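Local coordinates for protein cyclopropane mycolic acid synthase 1 (PDB 1KP9) that converts a double bond of mycolic acids into a cyclopropane ring by transferring a methylene group from S-adenosyl-L-methionine, at residues 168-173 and 204-209; 148-153 and 164-169; 138-143 and 260-265. All blocks are in the same frame, centred on the assembly; numbering follows the deposited sequence.

Interaction 1 (168-173 and 204-209)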
loop_
_atom_site.group_PDB
_atom_site.type_symbol
_atom_site.label_atom_id
_atom_site.label_comp_id
_atom_site.label_asym_id
_atom_site.label_seq_id
_atom_site.Cartn_x
_atom_site.Cartn_y
_atom_site.Cartn_z
ATOM N N THR A 168 -1.425 -3.064 3.726
ATOM C CA THR A 168 -2.737 -2.457 3.574
ATOM C C THR A 168 -3.164 -1.686 4.794
ATOM O O THR A 168 -2.639 -1.884 5.884
ATOM C CB THR A 168 -3.814 -3.536 3.297
ATOM O OG1 THR A 168 -5.081 -2.908 3.062
ATOM C CG2 THR A 168 -3.938 -4.481 4.487
ATOM N N ILE A 169 -4.112 -0.783 4.599
ATOM C CA ILE A 169 -4.635 -0.019 5.704
ATOM C C ILE A 169 -5.741 -0.922 6.247
ATOM O O ILE A 169 -6.465 -1.549 5.484
ATOM C CB ILE A 169 -5.235 1.328 5.234
ATOM C CG1 ILE A 169 -4.116 2.259 4.750
ATOM C CG2 ILE A 169 -6.050 1.974 6.367
ATOM C CD1 ILE A 169 -4.562 3.703 4.552
ATOM N N THR A 170 -5.845 -1.019 7.560
ATOM C CA THR A 170 -6.873 -1.854 8.151
ATOM C C THR A 170 -7.669 -1.031 9.145
ATOM O O THR A 170 -7.213 0.018 9.609
ATOM C CB THR A 170 -6.268 -3.057 8.894
ATOM O OG1 THR A 170 -5.391 -2.583 9.921
ATOM C CG2 THR A 170 -5.509 -3.958 7.935
ATOM N N GLY A 171 -8.868 -1.507 9.456
ATOM C CA GLY A 171 -9.704 -0.820 10.415
ATOM C C GLY A 171 -9.841 -1.716 11.626
ATOM O O GLY A 171 -9.489 -2.893 11.571
ATOM N N LEU A 172 -10.356 -1.169 12.720
ATOM C CA LEU A 172 -10.528 -1.944 13.942
ATOM C C LEU A 172 -11.739 -2.876 13.958
ATOM O O LEU A 172 -12.873 -2.456 13.723
ATOM C CB LEU A 172 -10.584 -1.007 15.156
ATOM C CG LEU A 172 -9.260 -0.916 15.918
ATOM C CD1 LEU A 172 -8.981 -2.236 16.615
ATOM C CD2 LEU A 172 -8.132 -0.581 14.953
ATOM N N HIS A 173 -11.465 -4.149 14.230
ATOM C CA HIS A 173 -12.484 -5.192 14.327
ATOM C C HIS A 173 -13.246 -4.889 15.625
ATOM O O HIS A 173 -12.648 -4.469 16.618
ATOM C CB HIS A 173 -11.785 -6.562 14.391
ATOM C CG HIS A 173 -12.708 -7.739 14.320
ATOM N ND1 HIS A 173 -13.509 -8.125 15.373
ATOM C CD2 HIS A 173 -12.911 -8.652 13.339
ATOM C CE1 HIS A 173 -14.164 -9.227 15.047
ATOM N NE2 HIS A 173 -13.818 -9.568 13.818
ATOM N N ARG A 204 -14.332 1.374 3.019
ATOM C CA ARG A 204 -14.427 0.176 3.843
ATOM C C ARG A 204 -13.057 -0.471 4.003
ATOM O O ARG A 204 -12.415 -0.834 3.022
ATOM C CB ARG A 204 -15.410 -0.821 3.226
ATOM C CG ARG A 204 -16.861 -0.362 3.252
ATOM C CD ARG A 204 -17.794 -1.460 2.759
ATOM N NE ARG A 204 -17.725 -2.660 3.594
ATOM C CZ ARG A 204 -18.099 -2.711 4.871
ATOM N NH1 ARG A 204 -18.576 -1.630 5.479
ATOM N NH2 ARG A 204 -17.988 -3.849 5.543
ATOM N N LEU A 205 -12.622 -0.618 5.253
ATOM C CA LEU A 205 -11.314 -1.188 5.565
ATOM C C LEU A 205 -11.380 -2.576 6.171
ATOM O O LEU A 205 -12.293 -2.891 6.934
ATOM C CB LEU A 205 -10.572 -0.284 6.544
ATOM C CG LEU A 205 -10.276 1.147 6.103
ATOM C CD1 LEU A 205 -9.602 1.883 7.246
ATOM C CD2 LEU A 205 -9.384 1.144 4.873
ATOM N N PRO A 206 -10.405 -3.432 5.839
ATOM C CA PRO A 206 -10.398 -4.783 6.394
ATOM C C PRO A 206 -9.805 -4.698 7.799
ATOM O O PRO A 206 -9.015 -3.796 8.087
ATOM C CB PRO A 206 -9.495 -5.536 5.429
ATOM C CG PRO A 206 -8.472 -4.506 5.086
ATOM C CD PRO A 206 -9.317 -3.259 4.861
ATOM N N SER A 207 -10.209 -5.615 8.671
ATOM C CA SER A 207 -9.700 -5.650 10.037
ATOM C C SER A 207 -8.592 -6.687 10.064
ATOM O O SER A 207 -8.551 -7.566 9.205
ATOM C CB SER A 207 -10.807 -6.072 11.003
ATOM O OG SER A 207 -11.245 -7.390 10.713
ATOM N N ILE A 208 -7.694 -6.589 11.038
ATOM C CA ILE A 208 -6.602 -7.550 11.139
ATOM C C ILE A 208 -7.148 -8.982 11.200
ATOM O O ILE A 208 -6.666 -9.872 10.489
ATOM C CB ILE A 208 -5.716 -7.268 12.376
ATOM C CG1 ILE A 208 -4.866 -6.026 12.126
ATOM C CG2 ILE A 208 -4.830 -8.470 12.680
ATOM C CD1 ILE A 208 -3.872 -5.731 13.227
ATOM N N PRO A 209 -8.164 -9.227 12.045
ATOM C CA PRO A 209 -8.719 -10.583 12.127
ATOM C C PRO A 209 -9.185 -11.067 10.753
ATOM O O PRO A 209 -8.871 -12.179 10.328
ATOM C CB PRO A 209 -9.881 -10.421 13.105
ATOM C CG PRO A 209 -9.384 -9.351 14.030
ATOM C CD PRO A 209 -8.769 -8.350 13.065
#

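Interaction 2 (148-153 and 164-169). With ACY (acetic acid), chain C.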
loop_
_atom_site.group_PDB
_atom_site.type_symbol
_atom_site.label_atom_id
_atom_site.label_comp_id
_atom_site.label_asym_id
_atom_site.label_seq_id
_atom_site.Cartn_x
_atom_site.Cartn_y
_atom_site.Cartn_z
ATOM N N ASP A 148 -10.947 -12.817 -0.045
ATOM C CA ASP A 148 -11.033 -14.267 -0.047
ATOM C C ASP A 148 -10.571 -14.840 -1.384
ATOM O O ASP A 148 -9.716 -15.723 -1.431
ATOM C CB ASP A 148 -12.467 -14.705 0.260
ATOM C CG ASP A 148 -12.535 -15.694 1.410
ATOM O OD1 ASP A 148 -12.202 -15.301 2.551
ATOM O OD2 ASP A 148 -12.912 -16.862 1.170
ATOM N N ALA A 149 -11.139 -14.332 -2.470
ATOM C CA ALA A 149 -10.778 -14.793 -3.804
ATOM C C ALA A 149 -9.311 -14.491 -4.086
ATOM O O ALA A 149 -8.629 -15.247 -4.786
ATOM C CB ALA A 149 -11.657 -14.110 -4.846
ATOM N N PHE A 150 -8.840 -13.377 -3.528
ATOM C CA PHE A 150 -7.467 -12.931 -3.704
ATOM C C PHE A 150 -6.446 -13.943 -3.201
ATOM O O PHE A 150 -5.479 -14.244 -3.898
ATOM C CB PHE A 150 -7.254 -11.584 -3.000
ATOM C CG PHE A 150 -5.887 -10.994 -3.222
ATOM C CD1 PHE A 150 -5.464 -10.649 -4.504
ATOM C CD2 PHE A 150 -5.011 -10.806 -2.154
ATOM C CE1 PHE A 150 -4.194 -10.129 -4.719
ATOM C CE2 PHE A 150 -3.735 -10.284 -2.359
ATOM C CZ PHE A 150 -3.327 -9.947 -3.644
ATOM N N PHE A 151 -6.643 -14.464 -1.995
ATOM C CA PHE A 151 -5.708 -15.447 -1.470
ATOM C C PHE A 151 -5.800 -16.742 -2.265
ATOM O O PHE A 151 -4.791 -17.420 -2.475
ATOM C CB PHE A 151 -5.974 -15.726 0.008
ATOM C CG PHE A 151 -5.605 -14.591 0.903
ATOM C CD1 PHE A 151 -6.456 -13.506 1.061
ATOM C CD2 PHE A 151 -4.383 -14.588 1.567
ATOM C CE1 PHE A 151 -6.100 -12.431 1.868
ATOM C CE2 PHE A 151 -4.016 -13.518 2.376
ATOM C CZ PHE A 151 -4.876 -12.436 2.526
ATOM N N SER A 152 -7.008 -17.081 -2.706
ATOM C CA SER A 152 -7.204 -18.288 -3.494
ATOM C C SER A 152 -6.290 -18.189 -4.701
ATOM O O SER A 152 -5.687 -19.178 -5.117
ATOM C CB SER A 152 -8.657 -18.408 -3.953
ATOM O OG SER A 152 -9.503 -18.708 -2.858
ATOM N N LEU A 153 -6.182 -16.985 -5.253
ATOM C CA LEU A 153 -5.324 -16.749 -6.409
ATOM C C LEU A 153 -3.861 -16.727 -5.983
ATOM O O LEU A 153 -2.994 -17.225 -6.692
ATOM C CB LEU A 153 -5.689 -15.425 -7.079
ATOM C CG LEU A 153 -4.943 -15.104 -8.373
ATOM C CD1 LEU A 153 -5.127 -16.232 -9.380
ATOM C CD2 LEU A 153 -5.466 -13.801 -8.938
ATOM N N MET A 164 3.874 -14.258 0.455
ATOM C CA MET A 164 3.264 -13.037 -0.046
ATOM C C MET A 164 3.182 -12.011 1.061
ATOM O O MET A 164 2.912 -12.335 2.213
ATOM C CB MET A 164 1.857 -13.300 -0.589
ATOM C CG MET A 164 1.130 -12.026 -1.023
ATOM S SD MET A 164 -0.479 -12.320 -1.794
ATOM C CE MET A 164 -1.480 -12.749 -0.317
ATOM N N LEU A 165 3.441 -10.764 0.707
ATOM C CA LEU A 165 3.364 -9.701 1.679
ATOM C C LEU A 165 2.282 -8.729 1.236
ATOM O O LEU A 165 2.269 -8.295 0.079
ATOM C CB LEU A 165 4.690 -8.968 1.783
ATOM C CG LEU A 165 4.607 -7.927 2.894
ATOM C CD1 LEU A 165 4.933 -8.553 4.243
ATOM C CD2 LEU A 165 5.553 -6.831 2.585
ATOM N N LEU A 166 1.379 -8.401 2.159
ATOM C CA LEU A 166 0.284 -7.478 1.884
ATOM C C LEU A 166 0.377 -6.283 2.808
ATOM O O LEU A 166 0.250 -6.411 4.023
ATOM C CB LEU A 166 -1.066 -8.165 2.086
ATOM C CG LEU A 166 -1.236 -9.519 1.389
ATOM C CD1 LEU A 166 -2.645 -10.032 1.626
ATOM C CD2 LEU A 166 -0.964 -9.382 -0.099
ATOM N N HIS A 167 0.613 -5.123 2.210
ATOM C CA HIS A 167 0.723 -3.863 2.927
ATOM C C HIS A 167 -0.605 -3.161 2.683
ATOM O O HIS A 167 -0.889 -2.718 1.563
ATOM C CB HIS A 167 1.877 -3.049 2.349
ATOM C CG HIS A 167 2.006 -1.680 2.933
ATOM N ND1 HIS A 167 3.093 -1.290 3.685
ATOM C CD2 HIS A 167 1.198 -0.598 2.851
ATOM C CE1 HIS A 167 2.953 -0.026 4.038
ATOM N NE2 HIS A 167 1.811 0.418 3.544
ATOM N N THR A 168 -1.425 -3.064 3.726
ATOM C CA THR A 168 -2.737 -2.457 3.574
ATOM C C THR A 168 -3.164 -1.686 4.794
ATOM O O THR A 168 -2.639 -1.884 5.884
ATOM C CB THR A 168 -3.814 -3.536 3.297
ATOM O OG1 THR A 168 -5.081 -2.908 3.062
ATOM C CG2 THR A 168 -3.938 -4.481 4.487
ATOM N N ILE A 169 -4.112 -0.783 4.599
ATOM C CA ILE A 169 -4.635 -0.019 5.704
ATOM C C ILE A 169 -5.741 -0.922 6.247
ATOM O O ILE A 169 -6.465 -1.549 5.484
ATOM C CB ILE A 169 -5.235 1.328 5.234
ATOM C CG1 ILE A 169 -4.116 2.259 4.750
ATOM C CG2 ILE A 169 -6.050 1.974 6.367
ATOM C CD1 ILE A 169 -4.562 3.703 4.552
HETATM C C ACY C . -1.271 2.385 2.325
HETATM O O ACY C . -2.061 3.414 1.935
HETATM O OXT ACY C . -0.247 2.604 3.192
HETATM C CH3 ACY C . -1.527 1.001 1.798
#

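Interaction 3 (138-143 and 260-265)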
loop_
_atom_site.group_PDB
_atom_site.type_symbol
_atom_site.label_atom_id
_atom_site.label_comp_id
_atom_site.label_asym_id
_atom_site.label_seq_id
_atom_site.Cartn_x
_atom_site.Cartn_y
_atom_site.Cartn_z
ATOM N N ALA A 138 -2.458 1.603 -2.469
ATOM C CA ALA A 138 -2.354 3.036 -2.684
ATOM C C ALA A 138 -3.393 3.635 -1.756
ATOM O O ALA A 138 -4.479 3.086 -1.596
ATOM C CB ALA A 138 -2.662 3.384 -4.124
ATOM N N PHE A 139 -3.058 4.767 -1.155
ATOM C CA PHE A 139 -3.932 5.407 -0.200
ATOM C C PHE A 139 -5.434 5.363 -0.474
ATOM O O PHE A 139 -6.100 4.392 -0.120
ATOM C CB PHE A 139 -3.486 6.847 0.026
ATOM C CG PHE A 139 -4.140 7.490 1.206
ATOM C CD1 PHE A 139 -4.421 6.736 2.345
ATOM C CD2 PHE A 139 -4.473 8.837 1.190
ATOM C CE1 PHE A 139 -5.026 7.313 3.454
ATOM C CE2 PHE A 139 -5.078 9.423 2.291
ATOM C CZ PHE A 139 -5.357 8.657 3.431
ATOM N N GLU A 140 -5.965 6.409 -1.094
ATOM C CA GLU A 140 -7.400 6.511 -1.374
ATOM C C GLU A 140 -8.076 5.344 -2.111
ATOM O O GLU A 140 -9.263 5.427 -2.437
ATOM C CB GLU A 140 -7.683 7.808 -2.135
ATOM C CG GLU A 140 -7.436 9.077 -1.339
ATOM C CD GLU A 140 -7.638 10.318 -2.184
ATOM O OE1 GLU A 140 -6.833 10.527 -3.117
ATOM O OE2 GLU A 140 -8.601 11.076 -1.924
ATOM N N HIS A 141 -7.337 4.268 -2.367
ATOM C CA HIS A 141 -7.890 3.104 -3.061
ATOM C C HIS A 141 -8.331 2.038 -2.065
ATOM O O HIS A 141 -7.584 1.112 -1.751
ATOM C CB HIS A 141 -6.847 2.542 -4.028
ATOM C CG HIS A 141 -6.361 3.551 -5.024
ATOM N ND1 HIS A 141 -5.629 4.663 -4.662
ATOM C CD2 HIS A 141 -6.550 3.645 -6.363
ATOM C CE1 HIS A 141 -5.390 5.399 -5.733
ATOM N NE2 HIS A 141 -5.939 4.804 -6.778
ATOM N N PHE A 142 -9.556 2.190 -1.569
ATOM C CA PHE A 142 -10.128 1.269 -0.592
ATOM C C PHE A 142 -11.213 0.451 -1.256
ATOM O O PHE A 142 -12.101 0.995 -1.917
ATOM C CB PHE A 142 -10.736 2.040 0.579
ATOM C CG PHE A 142 -9.814 3.059 1.159
ATOM C CD1 PHE A 142 -10.141 4.415 1.128
ATOM C CD2 PHE A 142 -8.589 2.673 1.695
ATOM C CE1 PHE A 142 -9.257 5.372 1.618
ATOM C CE2 PHE A 142 -7.703 3.618 2.185
ATOM C CZ PHE A 142 -8.032 4.975 2.148
ATOM N N GLY A 143 -11.143 -0.862 -1.070
ATOM C CA GLY A 143 -12.125 -1.755 -1.659
ATOM C C GLY A 143 -11.669 -3.165 -1.375
ATOM O O GLY A 143 -11.379 -3.946 -2.284
ATOM N N GLU A 260 -8.333 22.553 -0.743
ATOM C CA GLU A 260 -8.841 22.590 0.618
ATOM C C GLU A 260 -9.360 21.228 1.052
ATOM O O GLU A 260 -9.188 20.833 2.204
ATOM C CB GLU A 260 -9.958 23.630 0.728
ATOM C CG GLU A 260 -9.492 25.064 0.499
ATOM C CD GLU A 260 -8.776 25.652 1.701
ATOM O OE1 GLU A 260 -8.116 24.896 2.446
ATOM O OE2 GLU A 260 -8.864 26.881 1.891
ATOM N N ARG A 261 -9.999 20.515 0.128
ATOM C CA ARG A 261 -10.541 19.195 0.433
ATOM C C ARG A 261 -9.420 18.279 0.868
ATOM O O ARG A 261 -9.543 17.567 1.862
ATOM C CB ARG A 261 -11.245 18.600 -0.789
ATOM C CG ARG A 261 -11.833 17.201 -0.571
ATOM C CD ARG A 261 -10.801 16.074 -0.749
ATOM N NE ARG A 261 -11.404 14.750 -0.583
ATOM C CZ ARG A 261 -10.770 13.595 -0.760
ATOM N NH1 ARG A 261 -9.497 13.574 -1.115
ATOM N NH2 ARG A 261 -11.418 12.452 -0.583
ATOM N N TYR A 262 -8.319 18.302 0.127
ATOM C CA TYR A 262 -7.191 17.449 0.466
ATOM C C TYR A 262 -6.492 17.857 1.736
ATOM O O TYR A 262 -6.154 17.006 2.551
ATOM C CB TYR A 262 -6.178 17.389 -0.672
ATOM C CG TYR A 262 -6.437 16.218 -1.556
ATOM C CD1 TYR A 262 -7.505 16.230 -2.448
ATOM C CD2 TYR A 262 -5.662 15.067 -1.459
ATOM C CE1 TYR A 262 -7.798 15.127 -3.224
ATOM C CE2 TYR A 262 -5.946 13.949 -2.230
ATOM C CZ TYR A 262 -7.019 13.986 -3.112
ATOM O OH TYR A 262 -7.331 12.885 -3.880
ATOM N N MET A 263 -6.263 19.150 1.913
ATOM C CA MET A 263 -5.592 19.590 3.123
ATOM C C MET A 263 -6.317 19.083 4.367
ATOM O O MET A 263 -5.684 18.631 5.321
ATOM C CB MET A 263 -5.481 21.115 3.137
ATOM C CG MET A 263 -4.448 21.653 2.152
ATOM S SD MET A 263 -2.734 21.376 2.679
ATOM C CE MET A 263 -2.578 19.632 2.497
ATOM N N LYS A 264 -7.647 19.132 4.341
ATOM C CA LYS A 264 -8.462 18.696 5.477
ATOM C C LYS A 264 -8.719 17.195 5.498
ATOM O O LYS A 264 -9.044 16.628 6.537
ATOM C CB LYS A 264 -9.786 19.480 5.500
ATOM C CG LYS A 264 -9.561 20.980 5.723
ATOM C CD LYS A 264 -10.799 21.821 5.465
ATOM C CE LYS A 264 -10.444 23.311 5.509
ATOM N NZ LYS A 264 -11.597 24.200 5.186
ATOM N N TYR A 265 -8.575 16.550 4.348
ATOM C CA TYR A 265 -8.758 15.112 4.275
ATOM C C TYR A 265 -7.452 14.474 4.732
ATOM O O TYR A 265 -7.450 13.421 5.364
ATOM C CB TYR A 265 -9.076 14.689 2.836
ATOM C CG TYR A 265 -9.079 13.194 2.605
ATOM C CD1 TYR A 265 -10.140 12.396 3.036
ATOM C CD2 TYR A 265 -8.019 12.579 1.944
ATOM C CE1 TYR A 265 -10.142 11.016 2.798
ATOM C CE2 TYR A 265 -8.011 11.214 1.707
ATOM C CZ TYR A 265 -9.074 10.435 2.130
ATOM O OH TYR A 265 -9.069 9.088 1.843
HETATM O O HOH W 1 -11.027 9.391 -0.845
#

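Interaction 1 (168-173 and 204-209)
The polar contact between G171 and P206 runs from backbone to backbone. G171 N donates a hydrogen bond to P206 O, but that oxygen is modelled too close to a neighbour, so the bond length is uncertain. G171 O, in the next peptide, receives a CA-H...O contact from S207 CA at 3.2 Å, with an angle of 149° at the hydrogen.

The apolar contacts begin at L205. Both its methyls touch the branch methyl of I169: I169 CG2 is 3.7 Å from L205 CD1 and equally far from L205 CD2. V196 of helix 186-198 also touches L205. The ring of P206 rests on the strand beside I169, with P206 CD 3.4 Å from I169 O. The T170 and P206 side chains cross at about a right angle, and T170 CG2 lies 4.1 Å from P206 CG.

The strand is 163-171, in the central sheet of a Rossmann-like methyltransferase. The loop crossing its C-terminal end leads into helix 208-215. S207 is the N-cap of that helix, and its OG accepts a hydrogen bond from M210 N.

The last group surrounds the H173 ring. H173 CG lies anti to the backbone nitrogen of H173 (chi1 -173°), which carries the imidazole across to the helix start. S207 OG sits at the ring edge, in plane, 3.4 Å from H173 CD2. P209 CB approaches H173 CD2 obliquely at 3.5 Å.

Interaction 2 (148-153 and 164-169)
The F150 ring meets L166 at its edge: L166 CD2 lies in the ring plane, 3.7 Å from F150 CE2. M164 approaches the same ring obliquely. Its SD is 4.8 Å from the F150 centroid and 52° off the ring normal, a Met-aromatic contact. W123, probably part of the S-adenosyl-L-methionine site, packs edge-to-face with F150. The F151 ring is also met obliquely, by L166 CD1 at 3.4 Å from F151 CZ and by M164 CE at 3.8 Å from F151 CE2.

Each aliphatic side chain therefore serves both phenylalanines. L166 splits its two methyls between them. M164 is extended to its sulfur and then bends (chi3 75°), which turns CE to touch F151 as well, while SD lies beside F150.

The contact belongs to a beta-alpha-beta crossover of the Rossmann-like sheet. Helix 147-155 packs on strand 163-171, the strand that follows it. The axes of segments 148-153 and 164-169 come within 11.7 Å and run 153° apart, nearly antiparallel. V211 and A215 of helix 208-215 touch F151 as well.

H167 points to the other side of the strand. An acetic acid molecule, probably from the crystallisation liquor, lies at its imidazole edge with its carboxyl carbon in the ring plane. H167 NE2 donates a hydrogen bond to its OXT at 3.0 Å. I169 CD1 comes within 3.6 Å of its O atom. The acetic acid is also hydrogen-bonded to Y232 OH and C35 N.

Interaction 3 (138-143 and 260-265)
E140 reaches from the loop toward R261, Y262 and Y265 of the helix. Its CB already points that way. CG is anti to the carbonyl carbon (chi1 -66°), and the chain runs on extended. On the way, E140 CG passes 3.6 Å from Y265 OH. That hydroxyl has its main partner elsewhere, in P201 O. E140 CD lies beside Y262 OH.

At the tip the two carboxylate oxygens divide the work. OE1 of E140 takes a short hydrogen bond of 2.5 Å from Y262 OH on its syn lone pair. The Y262 ring stands nearly perpendicular to the carboxylate. Y33 OH is a second partner of E140 OE1, and Y33 is probably part of the S-adenosyl-L-methionine site. OE2 of E140 forms a salt bridge with R261. R261 NH1 donates to it at 2.8 Å and 161°, in the guanidinium plane but tilted out of the carboxylate plane. R261 NH2 adds a weak bond at 3.4 Å. A water bridges E140 OE2 and R261 NH2, with a weak bond to Y265 OH.

Y265 CG lies 3.7 Å above the guanidinium plane of R261, over its centre. NH2 is over the centre of the Y265 ring, and NH1 lies above the Y262 ring, offset toward its rim.

The aromatic part lies beside the polar one. F139 CE2 is 3.5 Å from Y265 CE2, the two rings meeting obliquely with planes 45° apart. Y265 OH sits at the edge of the F142 ring, 3.7 Å from F142 CE1. F139 is also near C269, the probable active-site residue.

The 138-143 loop follows strand 132-136 and faces helix 256-274. L236 of helix 229-245 touches F139, and I169 of strand 163-171 packs against both F139 and F142.

From the N terminus, the 138-143 loop comes first. It opens the long loop that interaction 3 closes on helix 256-274, 117 residues further on. Both other contacts nest inside it. Interaction 2 closes the shortest loop, tying helix 147-155 to strand 163-171. Interaction 1 begins on that same strand, where interaction 2 ends, sharing T168 and I169, and closes a loop of 30 residues containing helix 186-198. I169, in the strand shared by interactions 1 and 2, also touches the loop of interaction 3. L205 also touches F142. Interaction 1 ties the end of the strand to the start of helix 208-215, and interaction 3 ties the loop after strand 132-136 to helix 256-274.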